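Local structure of DUF683-containing protein (Cyanothece, 3CSX) at the interface of chains A and B. The protein is a metalloprotein of the DUF683 family associated with nitrogen fixation, whose precise biochemical role is not evident from its fold. Coordinates in Å, arbitrary orientation; residue numbers count along the deposited sequence, not the author numbering. Chains: chain A/B, Putative uncharacterized protein.

Contact 1: the interface of chains A and B. Residues chain A 25, 28-29; chain B 12, 75-76.
B:Ile75 packs against A:Arg25, A:Asn28 and A:Ser29 of the A helix and gives this patch its apolar centre. Its two branches divide the work. CG2 meets the aliphatic stem of A:Arg25, at 3.6 Å from CG, while the longer branch runs along A:Asn28 in the opposite sense and brings CD1 to 3.7 Å from the hydroxyl OG of A:Ser29. CG1 of B:Ile75 lies beside its own backbone N (chi1 -79°), which leaves CG2 on the other flank for the arginine. A branched side chain suits a place with neighbours on two sides, and a small serine lets its tip approach the A backbone.

Flat groups make the second kind of contact. Ring carbon CD of B:Pro12 rests over one face of the A:Arg25 guanidinium, toward its rim and 3.7 Å from CZ. The indole of B:Trp76 stands almost upright to that guanidinium, the planes 83° apart, with NE1 3.8 Å from NH1. B:Pro12 also lays its CB over this indole near the rim, so the proline sits in the corner between two nearly perpendicular groups.

Polar bonding within the patch is absent: among its residues no nitrogen or oxygen comes within bonding distance of one across it. Van der Waals packing therefore carries it, where the first half of A helix 20-44 faces the C-terminal end of B helix 52-77 and the N-terminal loop of B.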
loop_
_atom_site.group_PDB
_atom_site.type_symbol
_atom_site.label_atom_id
_atom_site.label_comp_id
_atom_site.label_asym_id
_atom_site.label_seq_id
_atom_site.Cartn_x
_atom_site.Cartn_y
_atom_site.Cartn_z
ATOM N N ARG A 25 2.903 8.191 -12.717
ATOM C CA ARG A 25 3.175 8.054 -11.298
ATOM C C ARG A 25 1.882 8.147 -10.498
ATOM O O ARG A 25 1.616 7.306 -9.632
ATOM C CB ARG A 25 4.183 9.122 -10.876
ATOM C CG ARG A 25 4.683 8.988 -9.470
ATOM C CD ARG A 25 5.971 9.762 -9.310
ATOM N NE ARG A 25 5.750 11.203 -9.244
ATOM C CZ ARG A 25 5.271 11.832 -8.174
ATOM N NH1 ARG A 25 4.932 11.130 -7.093
ATOM N NH2 ARG A 25 5.111 13.154 -8.187
ATOM N N ASN A 28 -0.256 5.152 -11.137
ATOM C CA ASN A 28 0.421 4.037 -10.457
ATOM C C ASN A 28 -0.022 3.949 -9.017
ATOM O O ASN A 28 -0.350 2.873 -8.533
ATOM C CB ASN A 28 1.927 4.224 -10.494
ATOM C CG ASN A 28 2.655 2.977 -10.921
ATOM O OD1 ASN A 28 3.402 2.374 -10.128
ATOM N ND2 ASN A 28 2.434 2.557 -12.159
ATOM N N SER A 29 -0.002 5.093 -8.330
ATOM C CA SER A 29 -0.462 5.154 -6.953
ATOM C C SER A 29 -1.940 4.834 -6.773
ATOM O O SER A 29 -2.279 4.045 -5.884
ATOM C CB SER A 29 -0.082 6.488 -6.281
ATOM O OG SER A 29 1.329 6.596 -6.275
ATOM N N PRO B 12 9.596 13.346 -7.211
ATOM C CA PRO B 12 10.586 12.880 -6.253
ATOM C C PRO B 12 12.018 13.174 -6.711
ATOM O O PRO B 12 12.313 13.203 -7.904
ATOM C CB PRO B 12 10.327 11.368 -6.155
ATOM C CG PRO B 12 9.033 11.111 -6.929
ATOM C CD PRO B 12 8.928 12.237 -7.918
ATOM N N ILE B 75 7.547 3.279 -6.340
ATOM C CA ILE B 75 7.010 4.206 -7.347
ATOM C C ILE B 75 7.901 5.442 -7.505
ATOM O O ILE B 75 8.196 5.849 -8.636
ATOM C CB ILE B 75 5.543 4.608 -7.052
ATOM C CG1 ILE B 75 4.585 3.489 -7.495
ATOM C CG2 ILE B 75 5.156 5.901 -7.770
ATOM C CD1 ILE B 75 3.251 3.469 -6.727
ATOM N N TRP B 76 8.346 6.015 -6.386
ATOM C CA TRP B 76 9.209 7.198 -6.405
ATOM C C TRP B 76 10.522 6.932 -7.132
ATOM O O TRP B 76 10.898 7.670 -8.066
ATOM C CB TRP B 76 9.503 7.668 -4.978
ATOM C CG TRP B 76 8.423 8.523 -4.385
ATOM C CD1 TRP B 76 7.135 8.642 -4.817
ATOM C CD2 TRP B 76 8.540 9.358 -3.222
ATOM N NE1 TRP B 76 6.446 9.525 -4.003
ATOM C CE2 TRP B 76 7.277 9.956 -3.007
ATOM C CE3 TRP B 76 9.593 9.661 -2.346
ATOM C CZ2 TRP B 76 7.043 10.853 -1.961
ATOM C CZ3 TRP B 76 9.357 10.536 -1.301
ATOM C CH2 TRP B 76 8.087 11.130 -1.119
#

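Contact 2: the interface of chains A and B. Residues chain A 33, 36-37, 40; chain B 64, 67-68, 71.
A:Gln33, A:Met36 and A:Asp40 on helix 20-44 face B:Arg64, B:Asp67 and B:Gln68 on helix 52-77, both backbones regularly helical and running in opposite senses, with contacts spaced three or four residues apart. A:Met36 stretches across to B, extended beyond CG (chi2 175°), and its thioether is the main apolar filling. SD lies 3.6 Å from CD of the B:Gln68 amide, and the methyl CE reaches CD of B:Lys71 at 3.7 Å. Unbranched and pliable, the methionine can pack on that flat amide and meet the B:Asp67 carboxylate tip to tip.

Beside it the two glutamines cross at about a right angle. NE2 of B:Gln68 donates to OE1 of A:Gln33 over 3.0 Å, arriving in the carbonyl plane on a lone pair, with 160° at the hydrogen. The other end of the A:Gln33 amide is set by its own helix: NE2 donates to OD1 of A:Asp37, also at 3.0 Å, meeting the carboxylate from above its plane. An amide both gives and accepts, so one glutamine can join the two chains while being steadied from behind.

B:Arg64, straight from CG to NE, forms a long salt bridge with A:Asp40, NH1 to OD2 3.6 Å. Its NH2 comes 3.2 Å from NE2 of A:Gln33, two donors and so no hydrogen bond. On the B side, B:Lys71 salt-bridges B:Asp67, its NZ meeting carboxylate oxygen OD1 on the syn side at 3.1 Å.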
loop_
_atom_site.group_PDB
_atom_site.type_symbol
_atom_site.label_atom_id
_atom_site.label_comp_id
_atom_site.label_asym_id
_atom_site.label_seq_id
_atom_site.Cartn_x
_atom_site.Cartn_y
_atom_site.Cartn_z
ATOM N N GLN A 33 -3.646 1.621 -4.755
ATOM C CA GLN A 33 -4.683 1.761 -3.733
ATOM C C GLN A 33 -5.954 1.003 -4.044
ATOM O O GLN A 33 -6.604 0.495 -3.137
ATOM C CB GLN A 33 -5.050 3.222 -3.457
ATOM C CG GLN A 33 -6.029 3.336 -2.302
ATOM C CD GLN A 33 -5.390 2.924 -0.999
ATOM O OE1 GLN A 33 -4.293 3.389 -0.662
ATOM N NE2 GLN A 33 -6.055 2.031 -0.263
ATOM N N MET A 36 -5.284 -2.691 -3.324
ATOM C CA MET A 36 -5.469 -2.926 -1.903
ATOM C C MET A 36 -6.949 -2.953 -1.513
ATOM O O MET A 36 -7.395 -3.808 -0.755
ATOM C CB MET A 36 -4.798 -1.810 -1.083
ATOM C CG MET A 36 -3.319 -1.856 -0.996
ATOM S SD MET A 36 -2.737 -0.350 -0.093
ATOM C CE MET A 36 -1.171 -0.980 0.454
ATOM N N ASP A 37 -7.701 -1.960 -1.984
ATOM C CA ASP A 37 -9.112 -1.855 -1.625
ATOM C C ASP A 37 -9.918 -3.070 -2.087
ATOM O O ASP A 37 -10.748 -3.582 -1.355
ATOM C CB ASP A 37 -9.720 -0.585 -2.236
ATOM C CG ASP A 37 -9.372 0.676 -1.438
ATOM O OD1 ASP A 37 -8.694 0.587 -0.413
ATOM O OD2 ASP A 37 -9.797 1.763 -1.839
ATOM N N ASP A 40 -8.759 -6.233 0.046
ATOM C CA ASP A 40 -9.413 -6.193 1.332
ATOM C C ASP A 40 -10.909 -6.462 1.349
ATOM O O ASP A 40 -11.416 -7.168 2.230
ATOM C CB ASP A 40 -9.097 -4.854 1.987
ATOM C CG ASP A 40 -7.608 -4.657 2.207
ATOM O OD1 ASP A 40 -6.781 -5.520 1.829
ATOM O OD2 ASP A 40 -7.243 -3.600 2.738
ATOM N N ARG B 64 0.246 -1.907 7.634
ATOM C CA ARG B 64 -0.411 -1.225 6.514
ATOM C C ARG B 64 0.345 0.027 6.168
ATOM O O ARG B 64 0.585 0.318 4.993
ATOM C CB ARG B 64 -1.857 -0.834 6.834
ATOM C CG ARG B 64 -2.517 -0.149 5.618
ATOM C CD ARG B 64 -3.946 0.164 5.934
ATOM N NE ARG B 64 -4.651 0.871 4.852
ATOM C CZ ARG B 64 -5.084 0.316 3.711
ATOM N NH1 ARG B 64 -4.884 -0.968 3.447
ATOM N NH2 ARG B 64 -5.711 1.066 2.815
ATOM N N ASP B 67 3.571 -0.864 4.435
ATOM C CA ASP B 67 3.353 -1.377 3.052
ATOM C C ASP B 67 3.090 -0.185 2.126
ATOM O O ASP B 67 3.658 -0.096 1.059
ATOM C CB ASP B 67 2.147 -2.311 3.075
ATOM C CG ASP B 67 1.937 -3.084 1.759
ATOM O OD1 ASP B 67 2.907 -3.384 1.038
ATOM O OD2 ASP B 67 0.765 -3.390 1.493
ATOM N N GLN B 68 2.268 0.767 2.565
ATOM C CA GLN B 68 2.064 1.984 1.763
ATOM C C GLN B 68 3.353 2.709 1.461
ATOM O O GLN B 68 3.565 3.175 0.346
ATOM C CB GLN B 68 1.086 2.978 2.441
ATOM C CG GLN B 68 -0.306 2.428 2.639
ATOM C CD GLN B 68 -1.216 2.562 1.414
ATOM O OE1 GLN B 68 -0.752 2.765 0.312
ATOM N NE2 GLN B 68 -2.534 2.445 1.630
ATOM N N LYS B 71 5.592 0.645 -1.069
ATOM C CA LYS B 71 5.013 0.804 -2.416
ATOM C C LYS B 71 5.255 2.204 -2.991
ATOM O O LYS B 71 5.591 2.325 -4.161
ATOM C CB LYS B 71 3.517 0.495 -2.389
ATOM C CG LYS B 71 3.234 -1.003 -2.173
ATOM C CD LYS B 71 1.767 -1.310 -1.831
ATOM C CE LYS B 71 1.390 -2.753 -2.257
ATOM N NZ LYS B 71 2.508 -3.751 -1.999
#

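Contact 3: the interface of chains A and B. Residues chain A 22, 25; chain B 10-12, 76.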
loop_
_atom_site.group_PDB
_atom_site.type_symbol
_atom_site.label_atom_id
_atom_site.label_comp_id
_atom_site.label_asym_id
_atom_site.label_seq_id
_atom_site.Cartn_x
_atom_site.Cartn_y
_atom_site.Cartn_z
ATOM N N LYS A 22 4.750 12.093 -14.431
ATOM C CA LYS A 22 4.036 12.450 -13.216
ATOM C C LYS A 22 2.631 11.875 -13.282
ATOM O O LYS A 22 2.081 11.454 -12.267
ATOM C CB LYS A 22 3.970 13.972 -13.061
ATOM C CG LYS A 22 3.213 14.461 -11.811
ATOM C CD LYS A 22 2.903 15.957 -11.876
ATOM C CE LYS A 22 2.151 16.331 -13.153
ATOM N NZ LYS A 22 1.495 17.661 -13.016
ATOM N N ARG A 25 2.903 8.191 -12.717
ATOM C CA ARG A 25 3.175 8.054 -11.298
ATOM C C ARG A 25 1.882 8.147 -10.498
ATOM O O ARG A 25 1.616 7.306 -9.632
ATOM C CB ARG A 25 4.183 9.122 -10.876
ATOM C CG ARG A 25 4.683 8.988 -9.470
ATOM C CD ARG A 25 5.971 9.762 -9.310
ATOM N NE ARG A 25 5.750 11.203 -9.244
ATOM C CZ ARG A 25 5.271 11.832 -8.174
ATOM N NH1 ARG A 25 4.932 11.130 -7.093
ATOM N NH2 ARG A 25 5.111 13.154 -8.187
ATOM N N ASN B 10 7.221 18.935 -7.090
ATOM C CA ASN B 10 6.228 17.919 -6.795
ATOM C C ASN B 10 6.818 16.523 -6.950
ATOM O O ASN B 10 6.353 15.542 -6.352
ATOM C CB ASN B 10 5.052 18.044 -7.761
ATOM C CG ASN B 10 4.025 17.003 -7.528
ATOM O OD1 ASN B 10 3.831 16.082 -8.346
ATOM N ND2 ASN B 10 3.374 17.097 -6.395
ATOM N N ASN B 11 7.828 16.448 -7.798
ATOM C CA ASN B 11 8.322 15.159 -8.237
ATOM C C ASN B 11 9.462 14.674 -7.342
ATOM O O ASN B 11 10.205 15.485 -6.758
ATOM C CB ASN B 11 8.670 15.189 -9.741
ATOM C CG ASN B 11 7.494 15.692 -10.609
ATOM O OD1 ASN B 11 6.329 15.355 -10.370
ATOM N ND2 ASN B 11 7.804 16.527 -11.590
ATOM N N PRO B 12 9.596 13.346 -7.211
ATOM C CA PRO B 12 10.586 12.880 -6.253
ATOM C C PRO B 12 12.018 13.174 -6.711
ATOM O O PRO B 12 12.313 13.203 -7.904
ATOM C CB PRO B 12 10.327 11.368 -6.155
ATOM C CG PRO B 12 9.033 11.111 -6.929
ATOM C CD PRO B 12 8.928 12.237 -7.918
ATOM N N TRP B 76 8.346 6.015 -6.386
ATOM C CA TRP B 76 9.209 7.198 -6.405
ATOM C C TRP B 76 10.522 6.932 -7.132
ATOM O O TRP B 76 10.898 7.670 -8.066
ATOM C CB TRP B 76 9.503 7.668 -4.978
ATOM C CG TRP B 76 8.423 8.523 -4.385
ATOM C CD1 TRP B 76 7.135 8.642 -4.817
ATOM C CD2 TRP B 76 8.540 9.358 -3.222
ATOM N NE1 TRP B 76 6.446 9.525 -4.003
ATOM C CE2 TRP B 76 7.277 9.956 -3.007
ATOM C CE3 TRP B 76 9.593 9.661 -2.346
ATOM C CZ2 TRP B 76 7.043 10.853 -1.961
ATOM C CZ3 TRP B 76 9.357 10.536 -1.301
ATOM C CH2 TRP B 76 8.087 11.130 -1.119
#
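A:Lys22 passes B:Asn10 and B:Asn11 at about a right angle, touching their side-chain carbonyls with its methylenes. CB starts the path 3.8 Å from OD1 of B:Asn11. CG, anti to the backbone N (chi1 179°), draws nearer to the same oxygen, at 3.5 Å. CD lies between the two oxygens, 3.7 Å from OD1 of B:Asn10 and about as near to that of B:Asn11. From there the chain bends at chi3 (54°), and CE carries the ammonium NZ away from both amides, to 5.5 Å from OD1 of B:Asn10. The lysine thus packs with its stem and makes no hydrogen bond to these asparagines.

A:Arg25 supplies the polar contact. Its NH2 gives a weak hydrogen bond to OD1 of B:Asn11, 3.3 Å long but fairly straight at 160°, with the oxygen at the guanidinium edge and in its plane. OD1 of B:Asn10 is just as near NH2, yet the N-H points elsewhere and no bond forms; that amide is turned obliquely to the guanidinium. Asparagine suits this loop, since a short neutral amide can offer its oxygen to a cationic neighbour without adding a charge of its own.

By placing two basic side chains against the N-terminal segment of B, which includes B:Pro12 beside B:Trp76, the site would help to hold that otherwise irregular stretch against the other chain.

Contact 1 and contact 3 are neighbours, their C-alpha centres about 6 Å apart, and they share A:Arg25, B:Pro12 and B:Trp76. Contact 2 lies farther along, about 14 Å from contact 1 and 19 Å from contact 3. Helix 20-44 of A takes part in all of them, and helix 52-77 of B likewise, whereas the N-terminal loop of B joins only contacts 1 and 3. The interface therefore changes from an end where that loop takes part, through apolar packing, to a polar stretch with one methionine. This would align the two hairpins, although the structure alone does not show that this pairing is the biological one.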